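Local atomic coordinates of predicted HD superfamily hydrolase (uncultured Thermotogales bacterium, PDB entry 2PQ7), a protein that probably acts as a metal-dependent hydrolase of the HD superfamily, binding two iron(III) ions in a largely helical domain. Residues A131-A136 / E188-E193. Residues are numbered along the deposited sequence; the frame is centred on the assembly and turned at random.
With FE (Fe (III) ion), chain C.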
ATOM      1  N   ALA A 131      13.259   1.523  17.464  1.00 15.32           N
ATOM      2  CA  ALA A 131      13.496   0.788  16.228  1.00 16.56           C
ATOM      3  C   ALA A 131      12.427  -0.291  15.986  1.00 15.13           C
ATOM      4  O   ALA A 131      11.963  -0.515  14.838  1.00 14.54           O
ATOM      5  CB  ALA A 131      14.869   0.162  16.276  1.00 16.79           C
ATOM      6  N   ASP A 132      12.039  -0.950  17.068  1.00 14.87           N
ATOM      7  CA  ASP A 132      11.027  -2.013  17.041  1.00 16.33           C
ATOM      8  C   ASP A 132       9.679  -1.385  16.713  1.00 17.93           C
ATOM      9  O   ASP A 132       8.979  -1.816  15.768  1.00 18.24           O
ATOM     10  CB  ASP A 132      10.985  -2.681  18.404  1.00 14.03           C
ATOM     11  CG  ASP A 132      10.131  -3.943  18.445  1.00 16.08           C
ATOM     12  OD1 ASP A 132      10.204  -4.749  17.476  1.00 17.61           O
ATOM     13  OD2 ASP A 132       9.429  -4.123  19.464  1.00 21.15           O
ATOM     14  N   ARG A 133       9.332  -0.323  17.443  1.00 17.72           N
ATOM     15  CA  ARG A 133       7.996   0.255  17.274  1.00 18.64           C
ATOM     16  C   ARG A 133       7.838   0.967  15.958  1.00 16.50           C
ATOM     17  O   ARG A 133       6.720   0.994  15.405  1.00 20.28           O
ATOM     18  CB  ARG A 133       7.618   1.158  18.447  1.00 18.57           C
ATOM     19  CG  ARG A 133       7.558   0.430  19.757  1.00 19.54           C
ATOM     20  CD  ARG A 133       7.385   1.302  20.965  1.00 22.79           C
ATOM     21  NE  ARG A 133       6.119   2.034  20.866  1.00 28.36           N
ATOM     22  CZ  ARG A 133       5.968   3.322  20.531  1.00 33.00           C
ATOM     23  NH1 ARG A 133       6.995   4.151  20.328  1.00 39.29           N
ATOM     24  NH2 ARG A 133       4.735   3.804  20.454  1.00 38.32           N
ATOM     25  N   LEU A 134       8.929   1.465  15.365  1.00 17.08           N
ATOM     26  CA  LEU A 134       8.822   2.133  14.064  1.00 18.60           C
ATOM     27  C   LEU A 134       8.314   1.152  12.992  1.00 18.49           C
ATOM     28  O   LEU A 134       7.786   1.581  11.972  1.00 18.88           O
ATOM     29  CB  LEU A 134      10.180   2.648  13.575  1.00 19.27           C
ATOM     30  CG  LEU A 134      10.635   4.017  14.056  1.00 22.11           C
ATOM     31  CD1 LEU A 134      12.118   4.281  13.676  1.00 19.49           C
ATOM     32  CD2 LEU A 134       9.688   5.108  13.422  1.00 25.05           C
ATOM     33  N   ASP A 135       8.496  -0.143  13.211  1.00 17.01           N
ATOM     34  CA  ASP A 135       8.090  -1.141  12.214  1.00 18.48           C
ATOM     35  C   ASP A 135       6.574  -1.273  12.056  1.00 19.10           C
ATOM     36  O   ASP A 135       6.127  -1.905  11.106  1.00 20.67           O
ATOM     37  CB  ASP A 135       8.728  -2.502  12.506  1.00 20.00           C
ATOM     38  CG  ASP A 135       8.733  -3.401  11.276  1.00 18.57           C
ATOM     39  OD1 ASP A 135       9.171  -2.938  10.199  1.00 19.45           O
ATOM     40  OD2 ASP A 135       8.318  -4.561  11.424  1.00 19.87           O
ATOM     41  N   ALA A 136       5.789  -0.719  12.980  1.00 20.21           N
ATOM     42  CA  ALA A 136       4.343  -0.723  12.880  1.00 22.77           C
ATOM     43  C   ALA A 136       3.800   0.297  11.852  1.00 22.43           C
ATOM     44  O   ALA A 136       2.608   0.268  11.515  1.00 24.77           O
ATOM     45  CB  ALA A 136       3.749  -0.452  14.201  1.00 21.96           C
ATOM     46  N   GLU A 188       5.248  11.314  18.877  1.00 46.24           N
ATOM     47  CA  GLU A 188       5.752  11.867  20.152  1.00 47.12           C
ATOM     48  C   GLU A 188       5.999  10.801  21.244  1.00 44.64           C
ATOM     49  O   GLU A 188       6.529  11.115  22.311  1.00 45.61           O
ATOM     50  CB  GLU A 188       4.831  12.977  20.698  1.00 49.62           C
ATOM     51  CG  GLU A 188       3.453  12.550  21.248  1.00 54.68           C
ATOM     52  CD  GLU A 188       2.426  12.181  20.179  1.00 64.25           C
ATOM     53  OE1 GLU A 188       2.691  12.392  18.965  1.00 63.66           O
ATOM     54  OE2 GLU A 188       1.339  11.687  20.570  1.00 73.26           O
ATOM     55  N   THR A 189       5.593   9.556  20.991  1.00 42.26           N
ATOM     56  CA  THR A 189       5.818   8.447  21.927  1.00 38.45           C
ATOM     57  C   THR A 189       7.233   7.837  21.833  1.00 32.46           C
ATOM     58  O   THR A 189       7.584   7.002  22.633  1.00 34.10           O
ATOM     59  CB  THR A 189       4.831   7.303  21.642  1.00 37.32           C
ATOM     60  OG1 THR A 189       4.978   6.900  20.279  1.00 40.06           O
ATOM     61  CG2 THR A 189       3.379   7.758  21.862  1.00 45.18           C
ATOM     62  N   PHE A 190       8.043   8.282  20.885  1.00 26.20           N
ATOM     63  CA  PHE A 190       9.382   7.732  20.701  1.00 24.23           C
ATOM     64  C   PHE A 190      10.425   8.413  21.588  1.00 23.84           C
ATOM     65  O   PHE A 190      10.319   9.589  21.906  1.00 24.13           O
ATOM     66  CB  PHE A 190       9.749   7.791  19.237  1.00 24.42           C
ATOM     67  CG  PHE A 190       8.944   6.851  18.404  1.00 23.72           C
ATOM     68  CD1 PHE A 190       7.619   7.162  18.028  1.00 24.98           C
ATOM     69  CD2 PHE A 190       9.469   5.628  18.033  1.00 23.70           C
ATOM     70  CE1 PHE A 190       6.888   6.252  17.300  1.00 26.63           C
ATOM     71  CE2 PHE A 190       8.739   4.722  17.295  1.00 24.60           C
ATOM     72  CZ  PHE A 190       7.450   5.031  16.922  1.00 27.21           C
ATOM     73  N   TRP A 191      11.441   7.649  21.987  1.00 19.51           N
ATOM     74  CA  TRP A 191      12.468   8.134  22.884  1.00 18.62           C
ATOM     75  C   TRP A 191      13.424   9.101  22.248  1.00 18.21           C
ATOM     76  O   TRP A 191      13.833  10.100  22.874  1.00 19.66           O
ATOM     77  CB  TRP A 191      13.319   6.973  23.423  1.00 18.52           C
ATOM     78  CG  TRP A 191      12.603   6.030  24.261  1.00 21.04           C
ATOM     79  CD1 TRP A 191      12.155   4.782  23.922  1.00 21.06           C
ATOM     80  CD2 TRP A 191      12.238   6.240  25.606  1.00 21.40           C
ATOM     81  NE1 TRP A 191      11.517   4.204  24.991  1.00 21.95           N
ATOM     82  CE2 TRP A 191      11.556   5.089  26.041  1.00 26.40           C
ATOM     83  CE3 TRP A 191      12.423   7.295  26.499  1.00 27.95           C
ATOM     84  CZ2 TRP A 191      11.073   4.959  27.334  1.00 32.10           C
ATOM     85  CZ3 TRP A 191      11.935   7.171  27.776  1.00 32.29           C
ATOM     86  CH2 TRP A 191      11.275   6.008  28.188  1.00 28.69           C
ATOM     87  N   THR A 192      13.907   8.755  21.060  1.00 15.98           N
ATOM     88  CA  THR A 192      14.917   9.537  20.401  1.00 15.43           C
ATOM     89  C   THR A 192      14.360  10.536  19.397  1.00 15.76           C
ATOM     90  O   THR A 192      13.348  10.300  18.754  1.00 15.99           O
ATOM     91  CB  THR A 192      15.952   8.665  19.661  1.00 16.23           C
ATOM     92  OG1 THR A 192      15.327   7.935  18.595  1.00 15.35           O
ATOM     93  CG2 THR A 192      16.606   7.690  20.596  1.00 16.45           C
ATOM     94  N   GLU A 193      15.031  11.663  19.218  1.00 15.98           N
ATOM     95  CA  GLU A 193      14.598  12.620  18.223  1.00 17.85           C
ATOM     96  C   GLU A 193      14.635  12.047  16.806  1.00 19.83           C
ATOM     97  O   GLU A 193      13.769  12.345  15.982  1.00 18.12           O
ATOM     98  CB  GLU A 193      15.483  13.883  18.326  1.00 17.89           C
ATOM     99  CG  GLU A 193      15.123  14.971  17.327  1.00 22.61           C
ATOM    100  CD  GLU A 193      13.701  15.514  17.523  1.00 28.89           C
ATOM    101  OE1 GLU A 193      13.055  15.303  18.590  1.00 34.99           O
ATOM    102  OE2 GLU A 193      13.222  16.173  16.571  1.00 43.95           O
TER
HETATM  103 FE    FE C 221      10.289  -6.874  17.549  1.00 17.09          FE
HETATM  104  O   HOH W   1       9.800  -6.795  19.562  1.00 18.77           O
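Arg133 brings its guanidinium obliquely over one face of the Phe190 ring, with CZ of Arg133 4.5 Å from the ring centroid, a cation-pi contact. Arg133 NH1 leads, sitting 3.4 Å above the Phe190 ring plane over its centre, while the two flat groups are tilted 44° apart rather than stacked. The bend at chi3 (61°) turns the end of the arginine chain so that its outer edge faces Thr189. There Arg133 NH2 donates to Thr189 OG1 at 3.1 Å, with the oxygen close to the guanidinium plane and an N-H...O angle of 155°; a weak second bond from NH1 reaches the same oxygen. Ring and hydroxyl together probably limit how the group can turn, and an alanine in place of Arg133 would probably leave that face of Phe190 without its cation and Thr189 OG1 without both of these donors. Leu134 meets the ring elsewhere: its backbone N lies at the ring edge, and its CG packs 3.8 Å from Phe190 CE2. On another side of the same turn, Asp132 binds one iron(III) ion through OD1 at 2.1 Å, while OD2 accepts a hydrogen bond from a water on that metal. Asp132 is the final aspartate of the H...HD...D signature, with His37, His66 and Asp67 as fellow ligands, and Arg133, which meets loop 188-193, directly follows it in the chain. Phe190 touches Asp130 of helix 123-133 as well as Ala195 and Ala199 of the long C-terminal helix 193-217, with Leu134 also on Ala199, so the ring packs between the two helices.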